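Long-range contact in beta-N-acetylhexosaminidase (Streptomyces plicatus, PDB 1JAK), which hydrolyses terminal non-reducing beta-linked N-acetylhexosamine residues, as a family 20 glycoside hydrolase using substrate-assisted catalysis in an alpha/beta barrel: residues A[47-52]-A[84-90]. Residues are numbered along the deposited sequence; the frame is centred on the assembly and turned at random.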
# COMPACT_ATOMS: atom_id res chain seq x y z
N THR A 47 23.65 -14.91 -18.69
CA THR A 47 23.71 -13.72 -17.85
C THR A 47 23.76 -14.03 -16.36
O THR A 47 22.97 -14.82 -15.85
CB THR A 47 22.52 -12.78 -18.11
OG1 THR A 47 22.59 -12.29 -19.46
CG2 THR A 47 22.54 -11.60 -17.14
N HIS A 48 24.71 -13.40 -15.67
CA HIS A 48 24.89 -13.56 -14.23
C HIS A 48 24.41 -12.28 -13.56
O HIS A 48 24.44 -11.21 -14.16
CB HIS A 48 26.37 -13.74 -13.89
CG HIS A 48 26.92 -15.10 -14.22
ND1 HIS A 48 26.46 -15.84 -15.29
CD2 HIS A 48 27.91 -15.82 -13.66
CE1 HIS A 48 27.14 -16.97 -15.36
NE2 HIS A 48 28.03 -16.98 -14.38
N ILE A 49 23.96 -12.40 -12.32
CA ILE A 49 23.52 -11.25 -11.54
C ILE A 49 24.61 -11.04 -10.50
O ILE A 49 24.76 -11.84 -9.58
CB ILE A 49 22.17 -11.50 -10.85
CG1 ILE A 49 21.05 -11.58 -11.90
CG2 ILE A 49 21.87 -10.39 -9.85
CD1 ILE A 49 19.73 -12.07 -11.36
N ARG A 50 25.39 -9.98 -10.68
CA ARG A 50 26.49 -9.66 -9.77
C ARG A 50 26.00 -8.72 -8.68
O ARG A 50 25.40 -7.69 -8.96
CB ARG A 50 27.62 -8.99 -10.55
CG ARG A 50 28.80 -8.50 -9.71
CD ARG A 50 29.57 -9.65 -9.07
NE ARG A 50 30.93 -9.25 -8.70
CZ ARG A 50 31.24 -8.40 -7.73
NH1 ARG A 50 30.28 -7.84 -7.00
NH2 ARG A 50 32.51 -8.10 -7.50
N VAL A 51 26.26 -9.10 -7.43
CA VAL A 51 25.85 -8.29 -6.28
C VAL A 51 27.04 -8.10 -5.35
O VAL A 51 28.07 -8.76 -5.50
CB VAL A 51 24.73 -8.98 -5.48
CG1 VAL A 51 23.52 -9.21 -6.36
CG2 VAL A 51 25.24 -10.31 -4.91
N ASP A 52 26.91 -7.19 -4.39
CA ASP A 52 27.98 -6.95 -3.44
C ASP A 52 28.03 -8.12 -2.48
O ASP A 52 27.04 -8.85 -2.31
CB ASP A 52 27.74 -5.66 -2.65
CG ASP A 52 27.67 -4.44 -3.55
OD1 ASP A 52 28.52 -4.32 -4.45
OD2 ASP A 52 26.77 -3.61 -3.34
N GLY A 84 29.14 -9.62 -13.89
CA GLY A 84 27.84 -9.99 -14.41
C GLY A 84 27.15 -9.00 -15.32
O GLY A 84 27.35 -7.79 -15.21
N GLY A 85 26.31 -9.53 -16.21
CA GLY A 85 25.57 -8.70 -17.15
C GLY A 85 24.60 -7.77 -16.44
O GLY A 85 24.29 -6.69 -16.95
N ILE A 86 24.11 -8.20 -15.29
CA ILE A 86 23.20 -7.38 -14.49
C ILE A 86 23.91 -7.19 -13.16
O ILE A 86 24.18 -8.16 -12.45
CB ILE A 86 21.84 -8.07 -14.24
CG1 ILE A 86 21.09 -8.22 -15.56
CG2 ILE A 86 21.01 -7.24 -13.26
CD1 ILE A 86 19.78 -8.98 -15.45
N ARG A 87 24.23 -5.95 -12.82
CA ARG A 87 24.94 -5.67 -11.58
C ARG A 87 24.14 -4.79 -10.63
O ARG A 87 23.60 -3.75 -11.04
CB ARG A 87 26.28 -4.99 -11.88
CG ARG A 87 27.06 -4.58 -10.63
CD ARG A 87 28.40 -5.28 -10.56
NE ARG A 87 29.25 -4.80 -9.47
CZ ARG A 87 28.99 -4.96 -8.17
NH1 ARG A 87 27.89 -5.59 -7.77
NH2 ARG A 87 29.84 -4.48 -7.26
N LEU A 88 24.07 -5.21 -9.38
CA LEU A 88 23.38 -4.47 -8.34
C LEU A 88 24.48 -4.03 -7.39
O LEU A 88 25.14 -4.86 -6.76
CB LEU A 88 22.37 -5.37 -7.61
CG LEU A 88 21.38 -6.12 -8.50
CD1 LEU A 88 20.40 -6.90 -7.63
CD2 LEU A 88 20.63 -5.14 -9.39
N ARG A 89 24.70 -2.72 -7.29
CA ARG A 89 25.76 -2.23 -6.43
C ARG A 89 25.37 -1.13 -5.47
O ARG A 89 24.62 -0.21 -5.82
CB ARG A 89 26.95 -1.76 -7.28
CG ARG A 89 26.59 -0.76 -8.37
CD ARG A 89 27.76 -0.58 -9.33
NE ARG A 89 28.92 0.04 -8.70
CZ ARG A 89 29.00 1.34 -8.40
NH1 ARG A 89 27.99 2.15 -8.68
NH2 ARG A 89 30.09 1.82 -7.82
N LEU A 90 25.87 -1.24 -4.25
CA LEU A 90 25.62 -0.25 -3.21
C LEU A 90 26.82 0.68 -3.17
O LEU A 90 27.95 0.23 -3.01
CB LEU A 90 25.44 -0.94 -1.85
CG LEU A 90 24.24 -1.87 -1.74
CD1 LEU A 90 24.30 -2.64 -0.43
CD2 LEU A 90 22.96 -1.06 -1.84
O HOH W 1 29.44 -1.95 -4.26
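Arg50 and Arg87 both carry CG anti to the backbone N, and their unequal chi2 bends (66° and 119°) leave the two chains side by side, pointing the same way from neighbouring parallel strands. Arg50 CG lies 3.4 Å from Arg87 CD, and the guanidinium planes meet at 47°, with NH1 of Arg50 over one face of the Arg87 group near its rim and CB of Arg89 over the opposite face. Two like charges this close are probably tolerated because each has acceptors: Asp52 OD1 and, weakly, Arg50 O for Arg87, and weak bonds from Arg50 NH1 to Val51 O and from Arg50 NE to Gly82 O. NH2 of Arg87 forms a salt bridge with Asp52, 3.1 Å to OD1, the carboxylate standing almost perpendicular to the guanidinium, while NH1 of Arg87 donates the weak hydrogen bond to Arg50 O. Through its syn lone pair, Asp52 OD2 accepts a hydrogen bond from the backbone N of Leu90 (2.7 Å), a side-chain bond to the backbone past the last bridge, Arg50 with Arg87; a water links OD1 to Leu90 O. A leucine in place of Arg87 would probably leave Asp52 without its cationic mate and strip one face of the Arg50 guanidinium of its cover. The backbone beneath illustrates parallel pairing: Arg50 N donates to Ile86 O (2.8 Å), Arg50 O accepts from Leu88 N (2.8 Å), and Ile86 N donates to His48 O (3.2 Å). On the other face, CG1 of Val51 packs on CD1 of Leu88 at 4.1 Å, and Ile49 lies against Ile86. That apolar face meets helix 55-72, where Ile49 touches Ala65 and Ile86 touches Leu64. Within the mixed sheet of non-catalytic domain 2, strand 49-50 lies between 78-79 and 86-90, and 86-90 pairs in parallel on its far side with 108-113.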